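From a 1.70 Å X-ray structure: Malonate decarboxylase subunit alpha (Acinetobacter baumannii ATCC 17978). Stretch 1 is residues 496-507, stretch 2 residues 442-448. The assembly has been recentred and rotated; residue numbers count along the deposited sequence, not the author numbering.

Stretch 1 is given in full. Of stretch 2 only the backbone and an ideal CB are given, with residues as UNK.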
ATOM      1  N   MET A 496      31.713  -6.852   6.689  1.00 21.15           N
ATOM      2  CA  MET A 496      31.460  -5.411   6.629  1.00 16.90           C
ATOM      3  C   MET A 496      30.673  -4.938   7.845  1.00 16.27           C
ATOM      4  O   MET A 496      30.939  -3.857   8.382  1.00 22.31           O
ATOM      5  CB  MET A 496      30.722  -5.065   5.340  1.00 18.07           C
ATOM      6  CG  MET A 496      31.552  -5.382   4.101  1.00 21.84           C
ATOM      7  SD  MET A 496      30.545  -5.587   2.631  1.00 20.56           S
ATOM      8  CE  MET A 496      29.830  -3.942   2.483  1.00 20.48           C
ATOM      9  N   ILE A 497      29.709  -5.736   8.297  1.00 26.24           N
ATOM     10  CA  ILE A 497      29.054  -5.435   9.563  1.00 20.26           C
ATOM     11  C   ILE A 497      30.088  -5.377  10.679  1.00 20.98           C
ATOM     12  O   ILE A 497      30.149  -4.412  11.448  1.00 21.89           O
ATOM     13  CB  ILE A 497      27.952  -6.470   9.851  1.00 26.17           C
ATOM     14  CG1 ILE A 497      26.846  -6.368   8.788  1.00 25.60           C
ATOM     15  CG2 ILE A 497      27.410  -6.283  11.256  1.00 23.87           C
ATOM     16  CD1 ILE A 497      25.785  -7.460   8.892  1.00 24.60           C
ATOM     17  N   ALA A 498      30.958  -6.392  10.752  1.00 21.82           N
ATOM     18  CA  ALA A 498      31.947  -6.440  11.822  1.00 19.81           C
ATOM     19  C   ALA A 498      32.852  -5.212  11.824  1.00 21.86           C
ATOM     20  O   ALA A 498      33.267  -4.753  12.896  1.00 20.87           O
ATOM     21  CB  ALA A 498      32.783  -7.720  11.704  1.00 26.22           C
ATOM     22  N   ALA A 499      33.142  -4.647  10.640  1.00 21.52           N
ATOM     23  CA  ALA A 499      34.055  -3.507  10.544  1.00 19.21           C
ATOM     24  C   ALA A 499      33.503  -2.239  11.199  1.00 21.27           C
ATOM     25  O   ALA A 499      34.283  -1.366  11.602  1.00 23.50           O
ATOM     26  CB  ALA A 499      34.375  -3.221   9.076  1.00 23.60           C
ATOM     27  N   VAL A 500      32.186  -2.094  11.289  1.00 17.14           N
ATOM     28  CA  VAL A 500      31.586  -0.901  11.876  1.00 19.02           C
ATOM     29  C   VAL A 500      30.877  -1.218  13.192  1.00 19.75           C
ATOM     30  O   VAL A 500      30.104  -0.413  13.681  1.00 18.06           O
ATOM     31  CB  VAL A 500      30.637  -0.196  10.887  1.00 15.65           C
ATOM     32  CG1 VAL A 500      31.373   0.154   9.603  1.00 15.03           C
ATOM     33  CG2 VAL A 500      29.410  -1.062  10.584  1.00 16.79           C
ATOM     34  N   ALA A 501      31.165  -2.362  13.807  1.00 20.09           N
ATOM     35  CA  ALA A 501      30.449  -2.766  15.005  1.00 16.05           C
ATOM     36  C   ALA A 501      31.195  -2.458  16.305  1.00 18.28           C
ATOM     37  O   ALA A 501      30.752  -2.894  17.370  1.00 20.35           O
ATOM     38  CB  ALA A 501      30.101  -4.253  14.926  1.00 20.23           C
ATOM     39  N   GLY A 502      32.296  -1.709  16.251  1.00 22.20           N
ATOM     40  CA  GLY A 502      32.939  -1.266  17.480  1.00 21.51           C
ATOM     41  C   GLY A 502      33.470  -2.421  18.314  1.00 20.55           C
ATOM     42  O   GLY A 502      34.040  -3.382  17.789  1.00 22.08           O
ATOM     43  N   VAL A 503      33.302  -2.330  19.632  1.00 26.66           N
ATOM     44  CA  VAL A 503      33.818  -3.359  20.534  1.00 25.36           C
ATOM     45  C   VAL A 503      32.701  -4.268  21.055  1.00 23.68           C
ATOM     46  O   VAL A 503      32.874  -4.926  22.085  1.00 27.18           O
ATOM     47  CB  VAL A 503      34.641  -2.762  21.690  1.00 20.40           C
ATOM     48  CG1 VAL A 503      35.859  -2.018  21.156  1.00 24.12           C
ATOM     49  CG2 VAL A 503      33.793  -1.842  22.556  1.00 30.02           C
ATOM     50  N   THR A 504      31.563  -4.330  20.358  1.00 20.82           N
ATOM     51  CA  THR A 504      30.626  -5.432  20.565  1.00 18.97           C
ATOM     52  C   THR A 504      31.314  -6.758  20.229  1.00 22.92           C
ATOM     53  O   THR A 504      32.433  -6.787  19.718  1.00 24.72           O
ATOM     54  CB  THR A 504      29.388  -5.277  19.683  1.00 20.01           C
ATOM     55  OG1 THR A 504      29.773  -5.373  18.305  1.00 21.36           O
ATOM     56  CG2 THR A 504      28.708  -3.940  19.924  1.00 17.85           C
ATOM     57  N   SER A 505      30.628  -7.873  20.513  1.00 21.28           N
ATOM     58  CA  SER A 505      31.236  -9.172  20.236  1.00 30.09           C
ATOM     59  C   SER A 505      31.542  -9.322  18.749  1.00 29.27           C
ATOM     60  O   SER A 505      32.620  -9.800  18.372  1.00 28.03           O
ATOM     61  CB  SER A 505      30.334 -10.308  20.735  1.00 33.92           C
ATOM     62  OG  SER A 505      29.104 -10.341  20.034  1.00 42.12           O
ATOM     63  N   ILE A 506      30.628  -8.868  17.894  1.00 30.27           N
ATOM     64  CA  ILE A 506      30.861  -8.899  16.454  1.00 31.51           C
ATOM     65  C   ILE A 506      32.010  -7.967  16.068  1.00 29.51           C
ATOM     66  O   ILE A 506      32.891  -8.339  15.286  1.00 25.35           O
ATOM     67  CB  ILE A 506      29.553  -8.562  15.718  1.00 29.09           C
ATOM     68  CG1 ILE A 506      28.503  -9.639  16.030  1.00 35.84           C
ATOM     69  CG2 ILE A 506      29.781  -8.441  14.215  1.00 33.31           C
ATOM     70  CD1 ILE A 506      27.115  -9.363  15.457  1.00 23.55           C
ATOM     71  N   GLY A 507      32.053  -6.764  16.641  1.00 25.74           N
ATOM     72  CA  GLY A 507      33.120  -5.830  16.304  1.00 21.69           C
ATOM     73  C   GLY A 507      34.505  -6.311  16.712  1.00 23.12           C
ATOM     74  O   GLY A 507      35.487  -6.081  16.002  1.00 21.65           O
ATOM     75  N   UNK A 442      23.824  -1.910  26.761  1.00 22.96           N
ATOM     76  CA  UNK A 442      23.735  -3.200  26.094  1.00 23.77           C
ATOM     77  C   UNK A 442      24.213  -3.077  24.646  1.00 20.35           C
ATOM     78  O   UNK A 442      24.003  -2.045  24.006  1.00 19.22           O
ATOM     79  CB  UNK A 442      22.302  -3.734  26.145  1.00 23.77           C
ATOM     80  N   UNK A 443      24.878  -4.097  24.120  1.00 18.48           N
ATOM     81  CA  UNK A 443      25.337  -4.032  22.729  1.00 16.14           C
ATOM     82  C   UNK A 443      24.182  -4.063  21.746  1.00 18.02           C
ATOM     83  O   UNK A 443      23.187  -4.765  21.941  1.00 19.37           O
ATOM     84  CB  UNK A 443      26.294  -5.188  22.432  1.00 16.14           C
ATOM     85  N   UNK A 444      24.320  -3.278  20.675  1.00 14.87           N
ATOM     86  CA  UNK A 444      23.366  -3.367  19.582  1.00 14.11           C
ATOM     87  C   UNK A 444      23.607  -4.616  18.755  1.00 15.34           C
ATOM     88  O   UNK A 444      22.661  -5.322  18.375  1.00 17.17           O
ATOM     89  CB  UNK A 444      23.447  -2.122  18.696  1.00 14.11           C
ATOM     90  N   UNK A 445      24.864  -4.914  18.491  1.00 14.75           N
ATOM     91  CA  UNK A 445      25.230  -6.042  17.655  1.00 18.30           C
ATOM     92  C   UNK A 445      25.402  -7.271  18.537  1.00 15.85           C
ATOM     93  O   UNK A 445      26.198  -7.258  19.487  1.00 17.72           O
ATOM     94  CB  UNK A 445      26.506  -5.750  16.863  1.00 18.30           C
ATOM     95  N   UNK A 446      24.622  -8.312  18.242  1.00 15.30           N
ATOM     96  CA  UNK A 446      24.554  -9.530  19.043  1.00 17.70           C
ATOM     97  C   UNK A 446      24.673 -10.741  18.130  1.00 19.83           C
ATOM     98  O   UNK A 446      24.248 -10.710  16.972  1.00 16.59           O
ATOM     99  CB  UNK A 446      23.255  -9.586  19.849  1.00 17.70           C
ATOM    100  N   UNK A 447      25.235 -11.827  18.672  1.00 19.37           N
ATOM    101  CA  UNK A 447      25.293 -13.076  17.920  1.00 20.53           C
ATOM    102  C   UNK A 447      23.904 -13.656  17.673  1.00 18.81           C
ATOM    103  O   UNK A 447      23.668 -14.278  16.629  1.00 21.70           O
ATOM    104  CB  UNK A 447      26.158 -14.097  18.663  1.00 20.53           C
ATOM    105  N   UNK A 448      22.980 -13.468  18.610  1.00 17.89           N
ATOM    106  CA  UNK A 448      21.648 -14.053  18.516  1.00 16.05           C
ATOM    107  C   UNK A 448      20.615 -13.035  18.975  1.00 16.52           C
ATOM    108  O   UNK A 448      20.703 -12.522  20.094  1.00 17.37           O
ATOM    109  CB  UNK A 448      21.552 -15.334  19.347  1.00 16.05           C
TER

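Stretch 1 begins in a helix that includes M496 to A498, makes a type II' turn from A501 to T504, and starts a weakly bonded helix at about S505. Stretch 2 is an irregular segment that runs past this turn.

Position 442 is extended, with nothing of stretch 1 within 5.5 Å of its ideal CB. Many side chains would suit. The residue is K442, which makes no contact with stretch 1.

The CA-to-CB bond of position 443 points toward stretch 1, with the ideal CB 3.7 Å from T504 CG2. A small or medium apolar side chain would suit this methyl. Phi of -68° also permits proline. The residue is P443. Its CB lies 3.9 Å from T504 CG2, a van der Waals contact.

Position 444 points sideways, and its ideal CB reaches nothing of stretch 1. The residue is T444, whose OG1 is hydrogen-bonded elsewhere in the structure.

Position 445 faces stretch 1 squarely. Its ideal CB is 3.6 Å from T504 OG1, 3.9 Å from I506 CD1 and 4.3 Å from A501 CB. T504 OG1 is already engaged: it donates to A501 O (2.8 Å) and accepts from G507 N (3.1 Å), capping the helix. The methyls of I497, A501 and I506 make the surroundings largely apolar. Leucine, isoleucine, methionine or an aromatic would suit; a charge would find no partner in stretch 1. The residue is F445, with chi1 in m. A501 CB sits over one ring face, 4.2 Å from the centroid of the F445 ring, in a CH-pi contact. I497 CG2 is 4.0 Å from F445 CE1, and I506 CD1 is 4.0 Å from F445 CB.

Position 446 is extended (-132/150) and points its CB away from stretch 1. Beta-branched residues suit such angles, but many others would fit. The residue is V446. Its backbone makes the contact: V446 O is 3.5 Å from I506 CD1.

Position 447 points sideways, with its ideal CB 5.0 Å from S505 OG. A longer polar side chain, such as asparagine, aspartate or glutamine, could reach toward that hydroxyl. The residue is D447. Its end comes nearer: D447 OD1 is 3.7 Å from S505 OG and 3.9 Å from I506 CG1. S505 OG instead hydrogen-bonds water 1 (3.0 Å from its O), which donates to F445 O (2.6 Å) and so bridges the stretches.

Position 448 is out of reach, so stretch 1 sets no demand. The residue is R448, hydrogen-bonded elsewhere in the structure.

Stretch 2, residues 442-448: KPTFVDR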
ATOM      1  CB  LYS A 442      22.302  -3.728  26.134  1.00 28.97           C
ATOM      2  CG  LYS A 442      21.812  -4.049  27.541  1.00 36.12           C
ATOM      3  CD  LYS A 442      20.346  -4.446  27.551  1.00 39.43           C
ATOM      4  CE  LYS A 442      19.907  -4.848  28.949  1.00 43.87           C
ATOM      5  NZ  LYS A 442      20.791  -5.918  29.505  1.00 45.08           N
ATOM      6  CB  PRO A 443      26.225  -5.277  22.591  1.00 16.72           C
ATOM      7  CG  PRO A 443      25.821  -6.166  23.698  1.00 21.59           C
ATOM      8  CD  PRO A 443      25.395  -5.282  24.819  1.00 22.75           C
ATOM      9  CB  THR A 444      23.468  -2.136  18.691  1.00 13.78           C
ATOM     10  OG1 THR A 444      23.227  -0.967  19.481  1.00 16.91           O
ATOM     11  CG2 THR A 444      22.463  -2.234  17.569  1.00 18.74           C
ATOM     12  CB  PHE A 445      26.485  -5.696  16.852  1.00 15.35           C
ATOM     13  CG  PHE A 445      26.248  -4.595  15.869  1.00 16.93           C
ATOM     14  CD1 PHE A 445      25.637  -4.863  14.649  1.00 17.12           C
ATOM     15  CD2 PHE A 445      26.556  -3.280  16.189  1.00 18.09           C
ATOM     16  CE1 PHE A 445      25.379  -3.852  13.746  1.00 16.78           C
ATOM     17  CE2 PHE A 445      26.291  -2.257  15.292  1.00 18.50           C
ATOM     18  CZ  PHE A 445      25.708  -2.545  14.064  1.00 17.13           C
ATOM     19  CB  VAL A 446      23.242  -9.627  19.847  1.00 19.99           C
ATOM     20  CG1 VAL A 446      23.154  -8.510  20.875  1.00 22.72           C
ATOM     21  CG2 VAL A 446      22.042  -9.608  18.897  1.00 19.84           C
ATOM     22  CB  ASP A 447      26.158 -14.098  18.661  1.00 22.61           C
ATOM     23  CG  ASP A 447      27.631 -13.727  18.674  1.00 33.06           C
ATOM     24  OD1 ASP A 447      28.100 -13.088  17.708  1.00 32.65           O
ATOM     25  OD2 ASP A 447      28.322 -14.087  19.652  1.00 35.42           O
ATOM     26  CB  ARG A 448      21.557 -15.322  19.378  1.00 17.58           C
ATOM     27  CG  ARG A 448      20.189 -15.975  19.463  1.00 20.97           C
ATOM     28  CD  ARG A 448      20.181 -17.030  20.565  1.00 24.99           C
ATOM     29  NE  ARG A 448      18.896 -17.728  20.679  1.00 24.19           N
ATOM     30  CZ  ARG A 448      18.572 -18.795  19.957  1.00 29.03           C
ATOM     31  NH1 ARG A 448      19.441 -19.282  19.072  1.00 25.93           N
ATOM     32  NH2 ARG A 448      17.387 -19.375  20.113  1.00 26.43           N
TER
HETATM   33  O   HOH W   1      27.443  -8.300  21.512  1.00 34.92           O
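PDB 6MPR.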